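Local coordinates for succinylglutamate desuccinylase/aspartoacylase (Shewanella frigidimarina, PDB 3LWU), which binds zinc and probably acts as a hydrolase on ester bonds, at residues A[44-49]-A[89-94]; A[121-126]-A[170-175]; A[149-154]-A[236-241]; A[219-224]-A[304-309]; A[315-320]-A[338-343]. All blocks are in the same frame, centred on the assembly; numbering follows the deposited sequence.

Interaction 1: A[44-49]-A[89-94]; sequences YSFMGS and ITLAPL
Tyr44 and Leu91 form a hydrogen-bonded antiparallel pair in which both backbones bond twice: Tyr44 N to Leu91 O at 3.1 Å and Leu91 N to Tyr44 O at 2.8 Å. Phe46 and Ile89 repeat this ladder two residues on, and the strand axes run 164° apart. The tight face carries Tyr44, Phe46, Ile89 and Leu91. There CD1 of Leu91 meets the edge of the Phe46 ring at CD1, 4.0 Å away. Tyr44 CG stands anti to the carbonyl carbon (chi1 -64°), which brings the ring to Pro93, whose CG lies at its edge, 4.0 Å from CE2. The phenol oxygen of Tyr44 bonds to the backbone of Ile343 and Tyr346 of the second subunit. The other face is looser. Ser45 and Thr90 are a non-hydrogen-bonded pair, partly exposed, and Ser45 OG stays 4.4 Å from Thr90 OG1, too far for a bond. The pair belongs to a mixed beta structure: strand 89-92 also bonds to the parallel strand 56-60, Ser45 bonds to Ile24 on strand 24-32, and helix 68-80 covers the aromatic face, with Met77 against both Tyr44 and Phe46.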
# COMPACT_ATOMS: atom_id res chain seq x y z
N TYR A 44 -8.63 28.01 -13.00
CA TYR A 44 -9.43 29.20 -12.82
C TYR A 44 -8.52 30.36 -13.14
O TYR A 44 -7.37 30.42 -12.68
CB TYR A 44 -9.89 29.32 -11.35
CG TYR A 44 -10.82 28.22 -10.92
CD1 TYR A 44 -12.15 28.24 -11.27
CD2 TYR A 44 -10.35 27.12 -10.21
CE1 TYR A 44 -13.03 27.19 -10.87
CE2 TYR A 44 -11.22 26.06 -9.83
CZ TYR A 44 -12.56 26.12 -10.16
OH TYR A 44 -13.43 25.13 -9.76
N SER A 45 -9.03 31.28 -13.93
CA SER A 45 -8.26 32.43 -14.34
C SER A 45 -8.99 33.74 -14.06
O SER A 45 -10.12 33.91 -14.49
CB SER A 45 -7.93 32.29 -15.84
OG SER A 45 -7.33 33.48 -16.30
N PHE A 46 -8.37 34.63 -13.28
CA PHE A 46 -8.87 35.99 -13.12
C PHE A 46 -8.05 36.87 -14.05
O PHE A 46 -6.87 37.09 -13.83
CB PHE A 46 -8.72 36.48 -11.66
CG PHE A 46 -9.70 35.85 -10.67
CD1 PHE A 46 -9.47 34.62 -10.14
CD2 PHE A 46 -10.84 36.52 -10.27
CE1 PHE A 46 -10.38 34.05 -9.26
CE2 PHE A 46 -11.72 35.99 -9.39
CZ PHE A 46 -11.50 34.74 -8.88
N MSE A 47 -8.68 37.36 -15.10
CA MSE A 47 -7.98 38.16 -16.12
C MSE A 47 -7.55 39.46 -15.53
O MSE A 47 -8.36 40.11 -14.91
CB MSE A 47 -8.92 38.60 -17.20
CG MSE A 47 -9.01 37.71 -18.37
SE MSE A 47 -10.15 38.74 -19.60
CE MSE A 47 -11.18 37.09 -20.00
N GLY A 48 -6.32 39.88 -15.79
CA GLY A 48 -5.90 41.20 -15.38
C GLY A 48 -6.41 42.26 -16.35
O GLY A 48 -6.52 42.00 -17.51
N SER A 49 -6.74 43.44 -15.83
CA SER A 49 -7.22 44.59 -16.63
C SER A 49 -6.09 45.46 -17.20
O SER A 49 -6.36 46.30 -18.03
CB SER A 49 -8.18 45.47 -15.79
OG SER A 49 -7.62 45.84 -14.53
N ILE A 89 -4.20 36.15 -12.91
CA ILE A 89 -4.01 35.19 -11.83
C ILE A 89 -4.62 33.89 -12.26
O ILE A 89 -5.81 33.83 -12.58
CB ILE A 89 -4.65 35.62 -10.50
CG1 ILE A 89 -4.12 37.00 -10.09
CG2 ILE A 89 -4.35 34.57 -9.35
CD1 ILE A 89 -4.79 37.59 -8.84
N THR A 90 -3.77 32.87 -12.28
CA THR A 90 -4.16 31.54 -12.68
C THR A 90 -4.02 30.62 -11.48
O THR A 90 -2.97 30.59 -10.85
CB THR A 90 -3.30 31.02 -13.85
OG1 THR A 90 -3.39 31.93 -14.94
CG2 THR A 90 -3.81 29.66 -14.30
N LEU A 91 -5.07 29.87 -11.16
CA LEU A 91 -5.05 29.02 -10.00
C LEU A 91 -5.33 27.58 -10.43
O LEU A 91 -6.26 27.34 -11.20
CB LEU A 91 -6.06 29.50 -8.95
CG LEU A 91 -5.80 30.97 -8.54
CD1 LEU A 91 -6.74 31.85 -9.34
CD2 LEU A 91 -6.00 31.19 -7.04
N ALA A 92 -4.51 26.65 -9.93
CA ALA A 92 -4.63 25.23 -10.26
C ALA A 92 -4.74 24.44 -8.95
O ALA A 92 -3.75 23.93 -8.46
CB ALA A 92 -3.43 24.74 -11.08
N PRO A 93 -5.96 24.38 -8.38
CA PRO A 93 -6.09 23.52 -7.22
C PRO A 93 -6.18 22.06 -7.65
O PRO A 93 -6.30 21.78 -8.84
CB PRO A 93 -7.40 23.99 -6.58
CG PRO A 93 -8.20 24.41 -7.71
CD PRO A 93 -7.24 25.03 -8.71
N LEU A 94 -6.10 21.14 -6.71
CA LEU A 94 -6.24 19.70 -7.03
C LEU A 94 -5.31 19.33 -8.20
O LEU A 94 -5.73 18.70 -9.17
CB LEU A 94 -7.71 19.38 -7.37
CG LEU A 94 -8.76 19.68 -6.30
CD1 LEU A 94 -10.21 19.56 -6.91
CD2 LEU A 94 -8.67 18.81 -4.99

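Interaction 2: A[121-126]-A[170-175]; sequences NREYFD and TGHRLA
Where the irregular segment 121-126 passes the first turns of helix 170-182, the CA atoms of Glu123 and His172, and likewise those of Tyr124 and Ala175, come within 5.2 Å. Glu123 makes the largest share of the contact. Its chain bends at chi2 (-74°), which folds the carboxylate back over the helix backbone: OE2 lies 3.4 Å from Gly171 CA, and a side chain on Gly171 would collide with it. The carboxylate also sits over one face of the His172 imidazole, the two planes 33° apart, with Glu123 OE1 3.2 Å from His172 NE2. The angle there is too poor for a hydrogen bond, and the carboxylate simply lies over the ring. Glu123 OE2 has instead a weak bond to Ser169 OG, which also holds His172 N. Ala175 CB fits between Glu123 and Tyr124, 3.3 Å from Glu123 O, and makes a CH-pi contact 4.0 Å from the centroid of the Tyr124 ring. With an alanine in place of Glu123, the imidazole of His172 would probably lose the carboxylate over this face, and Ser169 OG its weak bond. The Tyr124 hydroxyl bonds to Gln59. This loop-on-helix packing lies beside the zinc site of the aspartoacylase-type catalytic domain: the neighbouring Asn121 touches the zinc ligands His63 and His192, and the side chain of Tyr124 is about 9 Å from the metal.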
# COMPACT_ATOMS: atom_id res chain seq x y z
N ASN A 121 7.08 15.81 -6.37
CA ASN A 121 7.75 17.10 -6.35
C ASN A 121 9.23 17.08 -6.70
O ASN A 121 9.93 18.09 -6.46
CB ASN A 121 7.55 17.80 -5.01
CG ASN A 121 7.70 19.32 -5.12
OD1 ASN A 121 7.39 19.94 -6.15
ND2 ASN A 121 8.23 19.91 -4.07
N ARG A 122 9.72 15.96 -7.24
CA ARG A 122 11.11 15.84 -7.69
C ARG A 122 11.14 15.55 -9.19
O ARG A 122 12.14 15.13 -9.72
CB ARG A 122 11.85 14.69 -6.98
CG ARG A 122 12.01 14.79 -5.44
CD ARG A 122 13.30 15.49 -4.93
NE ARG A 122 12.98 16.90 -4.64
CZ ARG A 122 12.47 17.37 -3.49
NH1 ARG A 122 12.25 16.57 -2.44
NH2 ARG A 122 12.20 18.66 -3.38
N GLU A 123 10.04 15.79 -9.88
CA GLU A 123 9.84 15.38 -11.24
C GLU A 123 9.89 16.55 -12.23
O GLU A 123 9.66 16.35 -13.40
CB GLU A 123 8.45 14.71 -11.35
CG GLU A 123 8.33 13.30 -10.72
CD GLU A 123 9.04 12.21 -11.54
OE1 GLU A 123 10.27 12.24 -11.68
OE2 GLU A 123 8.40 11.28 -12.05
N TYR A 124 10.18 17.77 -11.77
CA TYR A 124 10.15 18.93 -12.65
C TYR A 124 11.37 18.94 -13.57
O TYR A 124 12.36 18.21 -13.35
CB TYR A 124 9.99 20.25 -11.87
CG TYR A 124 8.60 20.38 -11.28
CD1 TYR A 124 7.55 20.85 -12.04
CD2 TYR A 124 8.33 19.97 -9.98
CE1 TYR A 124 6.27 20.95 -11.50
CE2 TYR A 124 7.04 20.04 -9.44
CZ TYR A 124 6.03 20.53 -10.21
OH TYR A 124 4.80 20.63 -9.67
N PHE A 125 11.28 19.73 -14.63
CA PHE A 125 12.29 19.71 -15.70
C PHE A 125 13.33 20.83 -15.54
O PHE A 125 12.97 22.00 -15.46
CB PHE A 125 11.60 19.85 -17.05
CG PHE A 125 12.56 19.92 -18.22
CD1 PHE A 125 13.45 18.88 -18.45
CD2 PHE A 125 12.54 20.99 -19.11
CE1 PHE A 125 14.31 18.92 -19.54
CE2 PHE A 125 13.40 21.02 -20.19
CZ PHE A 125 14.29 19.98 -20.39
N ASP A 126 14.60 20.43 -15.55
CA ASP A 126 15.77 21.33 -15.56
C ASP A 126 16.18 21.56 -17.00
O ASP A 126 16.57 20.63 -17.69
CB ASP A 126 16.91 20.63 -14.81
CG ASP A 126 18.23 21.42 -14.81
OD1 ASP A 126 18.35 22.53 -15.38
OD2 ASP A 126 19.19 20.89 -14.19
N THR A 170 4.93 8.90 -15.93
CA THR A 170 3.64 9.47 -15.51
C THR A 170 3.91 10.75 -14.73
O THR A 170 3.31 11.79 -14.99
CB THR A 170 2.88 8.41 -14.65
OG1 THR A 170 2.73 7.22 -15.43
CG2 THR A 170 1.55 8.88 -14.16
N GLY A 171 4.85 10.68 -13.80
CA GLY A 171 5.20 11.83 -12.95
C GLY A 171 5.84 12.98 -13.71
O GLY A 171 5.52 14.11 -13.49
N HIS A 172 6.72 12.68 -14.66
CA HIS A 172 7.30 13.73 -15.51
C HIS A 172 6.21 14.41 -16.38
O HIS A 172 6.25 15.63 -16.63
CB HIS A 172 8.43 13.19 -16.41
CG HIS A 172 9.75 12.99 -15.71
ND1 HIS A 172 10.63 11.97 -16.06
CD2 HIS A 172 10.38 13.71 -14.75
CE1 HIS A 172 11.71 12.05 -15.30
NE2 HIS A 172 11.59 13.10 -14.50
N ARG A 173 5.26 13.64 -16.88
CA ARG A 173 4.19 14.26 -17.67
C ARG A 173 3.34 15.22 -16.85
O ARG A 173 3.04 16.32 -17.31
CB ARG A 173 3.28 13.21 -18.31
CG ARG A 173 2.09 13.80 -19.05
CD ARG A 173 1.35 12.64 -19.74
NE ARG A 173 2.10 12.16 -20.90
CZ ARG A 173 2.15 12.78 -22.07
NH1 ARG A 173 1.48 13.90 -22.32
NH2 ARG A 173 2.85 12.25 -23.02
N LEU A 174 2.94 14.80 -15.67
CA LEU A 174 2.27 15.69 -14.73
C LEU A 174 3.09 16.99 -14.52
O LEU A 174 2.59 18.10 -14.73
CB LEU A 174 2.03 14.98 -13.39
CG LEU A 174 1.56 15.91 -12.25
CD1 LEU A 174 0.17 16.45 -12.50
CD2 LEU A 174 1.65 15.19 -10.94
N ALA A 175 4.36 16.81 -14.16
CA ALA A 175 5.21 17.92 -13.73
C ALA A 175 5.39 18.90 -14.88
O ALA A 175 5.21 20.11 -14.69
CB ALA A 175 6.53 17.40 -13.20

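Interaction 3: A[149-154]-A[236-241]; sequences AYRSML and CPWWQL
Helices 143-160 and 230-247 of the catalytic domain run roughly antiparallel, their short axes 143° apart and 11.7 Å from each other, a wide separation bridged by large side chains. Segment 236-241 is kinked at Pro237 and Trp238, whose nitrogens have no bond to the preceding turn. Tyr150 has the largest buried share of the contact. With CG anti to the backbone N (chi1 -159°), its ring reaches across the gap and makes a T-shaped stack with Trp238: the tyrosine edge at CD2 points to the face of the six-membered ring, with CD2 3.7 Å from Trp238 CZ3. A face of the same tyrosine ring is covered by Leu241, whose CD2 stands 3.7 Å from the ring centroid and almost over its centre. Trp238 is further confined by Leu154, with CD1 3.4 Å from Trp238 NE1, while the other branch of Leu154, CD2, packs on Pro237 CB at 3.8 Å. Arg151 lays one face of its guanidinium on CZ2 of the indole, and its NE and NH2 bond to the carbonyls of His183 and Ala185. Trp134 of helix 131-138 adds a second edge-to-face partner for Tyr150. The tyrosine hydroxyl donates to Pro237 O at 2.9 Å, arriving above the carbonyl plane and on the opposite face from Leu241 N, which makes the ordinary helical bond to the same oxygen.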
# COMPACT_ATOMS: atom_id res chain seq x y z
N ALA A 149 11.51 36.73 -24.82
CA ALA A 149 12.09 35.62 -25.60
C ALA A 149 12.45 34.42 -24.71
O ALA A 149 12.16 33.26 -25.04
CB ALA A 149 13.32 36.06 -26.35
N TYR A 150 13.07 34.71 -23.58
CA TYR A 150 13.49 33.69 -22.64
C TYR A 150 12.32 32.90 -22.11
O TYR A 150 12.44 31.71 -21.95
CB TYR A 150 14.25 34.32 -21.47
CG TYR A 150 15.16 33.39 -20.71
CD1 TYR A 150 16.32 32.90 -21.29
CD2 TYR A 150 14.91 33.06 -19.39
CE1 TYR A 150 17.19 32.05 -20.59
CE2 TYR A 150 15.78 32.22 -18.67
CZ TYR A 150 16.91 31.72 -19.29
OH TYR A 150 17.79 30.93 -18.63
N ARG A 151 11.20 33.56 -21.82
CA ARG A 151 10.00 32.88 -21.34
C ARG A 151 9.41 31.98 -22.42
O ARG A 151 9.01 30.84 -22.12
CB ARG A 151 8.95 33.88 -20.83
CG ARG A 151 7.57 33.32 -20.58
CD ARG A 151 6.66 34.34 -19.87
NE ARG A 151 7.02 34.50 -18.45
CZ ARG A 151 7.70 35.53 -17.93
NH1 ARG A 151 8.10 36.53 -18.70
NH2 ARG A 151 7.99 35.56 -16.63
N SER A 152 9.34 32.47 -23.66
CA SER A 152 8.87 31.61 -24.77
C SER A 152 9.68 30.34 -24.89
O SER A 152 9.12 29.29 -25.18
CB SER A 152 8.96 32.30 -26.12
OG SER A 152 8.28 33.53 -26.04
N MSE A 153 11.00 30.45 -24.70
CA MSE A 153 11.88 29.30 -24.81
C MSE A 153 11.62 28.32 -23.69
O MSE A 153 11.55 27.11 -23.94
CB MSE A 153 13.36 29.71 -24.81
CG MSE A 153 14.31 28.52 -24.84
SE MSE A 153 14.88 27.93 -23.10
CE MSE A 153 15.82 29.58 -22.54
N LEU A 154 11.48 28.83 -22.45
CA LEU A 154 11.18 27.96 -21.31
C LEU A 154 9.85 27.22 -21.51
O LEU A 154 9.80 26.01 -21.25
CB LEU A 154 11.21 28.70 -19.95
CG LEU A 154 12.57 29.32 -19.51
CD1 LEU A 154 12.44 30.21 -18.28
CD2 LEU A 154 13.65 28.27 -19.25
N CYS A 236 15.32 28.95 -11.16
CA CYS A 236 16.73 28.72 -11.48
C CYS A 236 17.14 29.28 -12.82
O CYS A 236 18.15 29.98 -12.90
CB CYS A 236 17.10 27.24 -11.41
SG CYS A 236 17.37 26.66 -9.70
N PRO A 237 16.38 29.00 -13.89
CA PRO A 237 16.83 29.53 -15.19
C PRO A 237 16.91 31.03 -15.18
O PRO A 237 17.84 31.60 -15.79
CB PRO A 237 15.74 29.07 -16.16
CG PRO A 237 15.04 27.95 -15.45
CD PRO A 237 15.09 28.32 -14.01
N TRP A 238 15.96 31.69 -14.49
CA TRP A 238 16.00 33.14 -14.42
C TRP A 238 17.15 33.65 -13.56
O TRP A 238 17.77 34.64 -13.91
CB TRP A 238 14.67 33.74 -13.96
CG TRP A 238 13.54 33.50 -14.92
CD1 TRP A 238 12.63 32.51 -14.85
CD2 TRP A 238 13.22 34.27 -16.06
NE1 TRP A 238 11.76 32.59 -15.89
CE2 TRP A 238 12.11 33.67 -16.66
CE3 TRP A 238 13.77 35.40 -16.65
CZ2 TRP A 238 11.51 34.17 -17.81
CZ3 TRP A 238 13.18 35.89 -17.81
CH2 TRP A 238 12.06 35.28 -18.36
N TRP A 239 17.44 32.95 -12.46
CA TRP A 239 18.57 33.29 -11.57
C TRP A 239 19.86 33.18 -12.36
O TRP A 239 20.70 34.09 -12.34
CB TRP A 239 18.61 32.35 -10.34
CG TRP A 239 19.30 32.96 -9.12
CD1 TRP A 239 20.16 34.04 -9.10
CD2 TRP A 239 19.17 32.54 -7.74
NE1 TRP A 239 20.58 34.30 -7.82
CE2 TRP A 239 19.99 33.39 -6.96
CE3 TRP A 239 18.47 31.50 -7.09
CZ2 TRP A 239 20.10 33.27 -5.55
CZ3 TRP A 239 18.59 31.37 -5.68
CH2 TRP A 239 19.40 32.26 -4.94
N GLN A 240 20.00 32.08 -13.10
CA GLN A 240 21.17 31.84 -13.95
C GLN A 240 21.35 32.96 -14.96
O GLN A 240 22.45 33.49 -15.10
CB GLN A 240 21.07 30.52 -14.72
CG GLN A 240 21.29 29.26 -13.92
CD GLN A 240 20.60 28.05 -14.60
OE1 GLN A 240 20.46 28.01 -15.84
NE2 GLN A 240 20.12 27.09 -13.78
N LEU A 241 20.26 33.33 -15.65
CA LEU A 241 20.32 34.37 -16.69
C LEU A 241 20.80 35.68 -16.07
O LEU A 241 21.68 36.33 -16.60
CB LEU A 241 18.97 34.58 -17.36
CG LEU A 241 18.83 35.73 -18.35
CD1 LEU A 241 19.79 35.63 -19.51
CD2 LEU A 241 17.41 35.77 -18.87

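Interaction 4: A[219-224]-A[304-309]; sequences TLIIPN and GCYLKD
Ile221 and Tyr306 lie side by side on one face of a parallel strand pair, 218-222 with 303-306, in the mixed beta structure that also includes strand 196-204. Their side chains point the same way. Ile221 CB is 4.1 Å from Tyr306 CD1, and the CD1 methyl of Ile221 sits over one face of the tyrosine ring, displaced toward its rim, so the aliphatic chain runs along the phenol. The first torsions place Ile221 CG1 and Tyr306 CG anti to the carbonyl carbon (chi1 -53° and -66°), which keeps the two groups in step. On the reverse face Leu220 meets Cys305: CD2 of the leucine approaches SG at 3.6 Å. Cys305 SG stands between its own backbone N and carbonyl carbon, turned to this face, where Met382 of strand 377-382 packs on both residues. The backbones hold the alignment through a zigzag of bonds in which Ile221 uses both of its polar atoms: Ile221 N gives to Cys305 O at 3.0 Å, and Ile221 O receives Leu307 N at 3.1 Å. Thr219 O takes Cys305 N, and its neighbour Gly304 brings CA to 3.0 Å from the same Thr219 oxygen, a close CA-H...O contact. The strand directions differ by 29°. After Tyr306 the chain turns into a short 3-10 segment, where Asp309 N bonds back to Tyr306 O. Strand 196-204 bonds to the other edge of strand 218-222. At the far end Leu307 crosses Pro223 at about a right angle, its CD2 4.1 Å from Pro223 CD.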
# COMPACT_ATOMS: atom_id res chain seq x y z
N THR A 219 10.75 31.09 7.65
CA THR A 219 11.22 31.02 6.28
C THR A 219 12.60 30.34 6.16
O THR A 219 13.54 30.67 6.88
CB THR A 219 11.40 32.45 5.71
OG1 THR A 219 10.14 33.12 5.75
CG2 THR A 219 11.92 32.41 4.27
N LEU A 220 12.69 29.40 5.23
CA LEU A 220 13.94 28.78 4.84
C LEU A 220 14.50 29.50 3.60
O LEU A 220 13.82 29.61 2.58
CB LEU A 220 13.71 27.30 4.51
CG LEU A 220 13.30 26.52 5.75
CD1 LEU A 220 12.45 25.32 5.41
CD2 LEU A 220 14.52 26.14 6.54
N ILE A 221 15.73 29.98 3.70
CA ILE A 221 16.35 30.73 2.64
C ILE A 221 17.12 29.76 1.82
O ILE A 221 18.08 29.19 2.30
CB ILE A 221 17.30 31.83 3.19
CG1 ILE A 221 16.55 32.70 4.21
CG2 ILE A 221 17.81 32.67 2.06
CD1 ILE A 221 17.41 33.73 4.94
N ILE A 222 16.71 29.54 0.58
CA ILE A 222 17.32 28.53 -0.27
C ILE A 222 18.29 29.15 -1.32
O ILE A 222 18.10 30.27 -1.76
CB ILE A 222 16.26 27.61 -0.90
CG1 ILE A 222 15.44 28.32 -1.97
CG2 ILE A 222 15.30 27.08 0.19
CD1 ILE A 222 14.34 27.44 -2.59
N PRO A 223 19.35 28.41 -1.68
CA PRO A 223 20.28 28.90 -2.70
C PRO A 223 19.79 28.63 -4.13
O PRO A 223 18.66 28.14 -4.34
CB PRO A 223 21.54 28.06 -2.42
CG PRO A 223 20.99 26.73 -1.99
CD PRO A 223 19.72 27.06 -1.20
N ASN A 224 20.65 28.96 -5.08
CA ASN A 224 20.43 28.76 -6.51
C ASN A 224 20.82 27.35 -6.90
O ASN A 224 21.96 27.09 -7.27
CB ASN A 224 21.31 29.73 -7.29
CG ASN A 224 21.04 29.67 -8.78
OD1 ASN A 224 20.11 28.95 -9.23
ND2 ASN A 224 21.82 30.44 -9.56
N GLY A 304 13.88 33.37 10.16
CA GLY A 304 14.41 32.56 9.06
C GLY A 304 15.66 31.79 9.47
O GLY A 304 16.23 32.09 10.52
N CYS A 305 16.04 30.80 8.66
CA CYS A 305 17.37 30.21 8.69
C CYS A 305 17.80 29.81 7.30
O CYS A 305 16.98 29.68 6.40
CB CYS A 305 17.45 29.00 9.64
SG CYS A 305 16.82 27.48 9.00
N TYR A 306 19.09 29.65 7.09
CA TYR A 306 19.57 29.20 5.79
C TYR A 306 19.26 27.70 5.73
O TYR A 306 19.18 27.04 6.77
CB TYR A 306 21.06 29.50 5.62
CG TYR A 306 21.35 30.99 5.56
CD1 TYR A 306 21.17 31.69 4.39
CD2 TYR A 306 21.74 31.70 6.69
CE1 TYR A 306 21.36 33.05 4.32
CE2 TYR A 306 21.96 33.07 6.64
CZ TYR A 306 21.78 33.73 5.44
OH TYR A 306 21.99 35.08 5.35
N LEU A 307 19.05 27.19 4.51
CA LEU A 307 18.63 25.81 4.28
C LEU A 307 19.59 24.82 4.92
O LEU A 307 19.15 23.83 5.51
CB LEU A 307 18.51 25.52 2.79
CG LEU A 307 18.03 24.13 2.40
CD1 LEU A 307 16.60 23.92 2.88
CD2 LEU A 307 18.15 23.89 0.88
N LYS A 308 20.89 25.10 4.81
CA LYS A 308 21.93 24.25 5.40
C LYS A 308 21.79 24.08 6.93
O LYS A 308 22.31 23.11 7.48
CB LYS A 308 23.35 24.78 5.07
CG LYS A 308 23.70 26.12 5.77
CD LYS A 308 25.14 26.66 5.39
CE LYS A 308 25.30 28.16 5.76
NZ LYS A 308 26.63 28.82 5.41
N ASP A 309 21.11 25.02 7.59
CA ASP A 309 20.87 24.94 9.03
C ASP A 309 19.55 24.24 9.42
O ASP A 309 19.23 24.16 10.61
CB ASP A 309 20.93 26.34 9.64
CG ASP A 309 22.32 26.94 9.58
OD1 ASP A 309 23.28 26.17 9.68
OD2 ASP A 309 22.47 28.18 9.45

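Interaction 5: A[315-320]-A[338-343]; sequences APKAGL and VNILRI
Leu320 and Leu341 are joined by two backbone bonds, Leu341 N to Leu320 O at 2.8 Å and Leu320 N to Leu341 O at 3.0 Å, the mark of a hydrogen-bonded pair in the four-stranded antiparallel sheet of this C-terminal beta region. Just beyond it Arg342 NH1 donates to Ala318 O at 2.9 Å, coming from above the carbonyl plane at an N-H...O angle of 150°. Bends at chi2 and chi3 fold the arginine back over segment 315-320, where CD rests 3.6 Å from Gly319 CA. The guanidinium is held further by salt bridges to Asp344 and to Glu32 of the third subunit. A leucine in place of Arg342 would probably leave Ala318 O without this donor and both acids without their mate. Packing spreads from there: Lys317 runs extended beyond CG and crosses both Arg342 and Ile340, and its CE lies 3.8 Å from Ile340 CG2. Gly319 sits tight against Ile340 and Arg342, with no room for a side chain. Leu320 packs on Asn70 of the second subunit, so the sheet helps form the subunit interface. The ammonium of Lys317 is tied to the strand by one water, 2.7 Å from Lys317 NZ and 2.8 Å from Ile340 O.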
# COMPACT_ATOMS: atom_id res chain seq x y z
N ALA A 315 15.19 8.87 14.12
CA ALA A 315 15.07 8.07 15.31
C ALA A 315 16.38 7.35 15.59
O ALA A 315 16.87 6.61 14.76
CB ALA A 315 13.85 7.05 15.21
N PRO A 316 16.96 7.54 16.79
CA PRO A 316 18.21 6.83 17.09
C PRO A 316 17.95 5.36 17.42
O PRO A 316 18.86 4.56 17.37
CB PRO A 316 18.76 7.60 18.32
CG PRO A 316 17.48 8.05 19.02
CD PRO A 316 16.51 8.39 17.90
N LYS A 317 16.72 5.02 17.75
CA LYS A 317 16.29 3.60 17.89
C LYS A 317 14.78 3.52 17.59
O LYS A 317 14.10 4.53 17.53
CB LYS A 317 16.58 3.09 19.31
CG LYS A 317 15.70 3.75 20.40
CD LYS A 317 16.05 3.28 21.85
CE LYS A 317 14.94 3.67 22.87
NZ LYS A 317 15.29 3.27 24.29
N ALA A 318 14.29 2.31 17.37
CA ALA A 318 12.91 2.11 17.05
C ALA A 318 12.09 2.25 18.33
O ALA A 318 12.61 2.02 19.44
CB ALA A 318 12.71 0.67 16.42
N GLY A 319 10.81 2.58 18.19
CA GLY A 319 9.88 2.45 19.30
C GLY A 319 8.57 3.20 19.09
O GLY A 319 8.22 3.54 17.97
N LEU A 320 7.84 3.43 20.16
CA LEU A 320 6.64 4.24 20.13
C LEU A 320 6.98 5.63 20.65
O LEU A 320 7.72 5.76 21.63
CB LEU A 320 5.57 3.57 20.98
CG LEU A 320 5.18 2.18 20.53
CD1 LEU A 320 4.05 1.56 21.42
CD2 LEU A 320 4.77 2.24 19.05
N VAL A 338 11.47 14.28 21.96
CA VAL A 338 10.52 13.14 22.05
C VAL A 338 10.82 12.30 23.29
O VAL A 338 11.92 12.37 23.86
CB VAL A 338 10.60 12.20 20.84
CG1 VAL A 338 10.32 12.96 19.57
CG2 VAL A 338 11.92 11.48 20.78
N ASN A 339 9.82 11.53 23.72
CA ASN A 339 10.05 10.38 24.58
C ASN A 339 9.83 9.12 23.75
O ASN A 339 8.89 9.04 22.98
CB ASN A 339 9.13 10.43 25.79
CG ASN A 339 9.31 11.72 26.61
OD1 ASN A 339 10.42 12.11 26.88
ND2 ASN A 339 8.22 12.36 27.00
N ILE A 340 10.70 8.15 23.90
CA ILE A 340 10.52 6.85 23.26
C ILE A 340 10.08 5.83 24.30
O ILE A 340 10.75 5.65 25.31
CB ILE A 340 11.83 6.37 22.63
CG1 ILE A 340 12.42 7.46 21.72
CG2 ILE A 340 11.61 5.08 21.86
CD1 ILE A 340 13.71 7.03 20.99
N LEU A 341 8.96 5.20 24.03
CA LEU A 341 8.44 4.12 24.84
C LEU A 341 8.82 2.80 24.18
O LEU A 341 8.55 2.58 23.00
CB LEU A 341 6.91 4.23 24.95
CG LEU A 341 6.14 3.07 25.63
CD1 LEU A 341 6.55 2.97 27.07
CD2 LEU A 341 4.59 3.23 25.49
N ARG A 342 9.43 1.92 24.96
CA ARG A 342 9.75 0.56 24.52
C ARG A 342 9.17 -0.45 25.52
O ARG A 342 9.85 -0.93 26.45
CB ARG A 342 11.26 0.40 24.35
CG ARG A 342 11.84 1.12 23.11
CD ARG A 342 11.39 0.41 21.83
NE ARG A 342 11.99 -0.92 21.83
CZ ARG A 342 13.20 -1.20 21.36
NH1 ARG A 342 13.91 -0.28 20.73
NH2 ARG A 342 13.68 -2.42 21.48
N ILE A 343 7.90 -0.77 25.31
CA ILE A 343 7.16 -1.62 26.22
C ILE A 343 7.63 -3.07 26.18
O ILE A 343 7.35 -3.87 27.11
CB ILE A 343 5.65 -1.48 26.00
CG1 ILE A 343 4.87 -2.04 27.21
CG2 ILE A 343 5.22 -2.15 24.69
CD1 ILE A 343 5.21 -1.44 28.52
O HOH W 1 12.86 3.76 25.36

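Overall arrangement
All five contacts are mainly buried; exposed residues take part only in interaction 4 (Pro223, Tyr306) and interaction 5 (Pro316). Interactions 1 and 4, on opposite sides of the chain's centre, pair strands, one antiparallel and the other parallel, and combine backbone ladders with apolar faces. Interactions 2 and 3 have no strand ladder: one places a carboxylate over an imidazole in the neighbourhood of the zinc site, the other fills a wide gap between helices with aromatic rings away from it. Interaction 3 touches interaction 4 directly, Trp239 CZ3 lying 3.2 Å from Asn224 N. Interaction 5, centred about 31 Å from the chain's centre, adds charged side chains and a bridging water. It meets the second subunit, as interaction 1 does, and the third, as interaction 2 does.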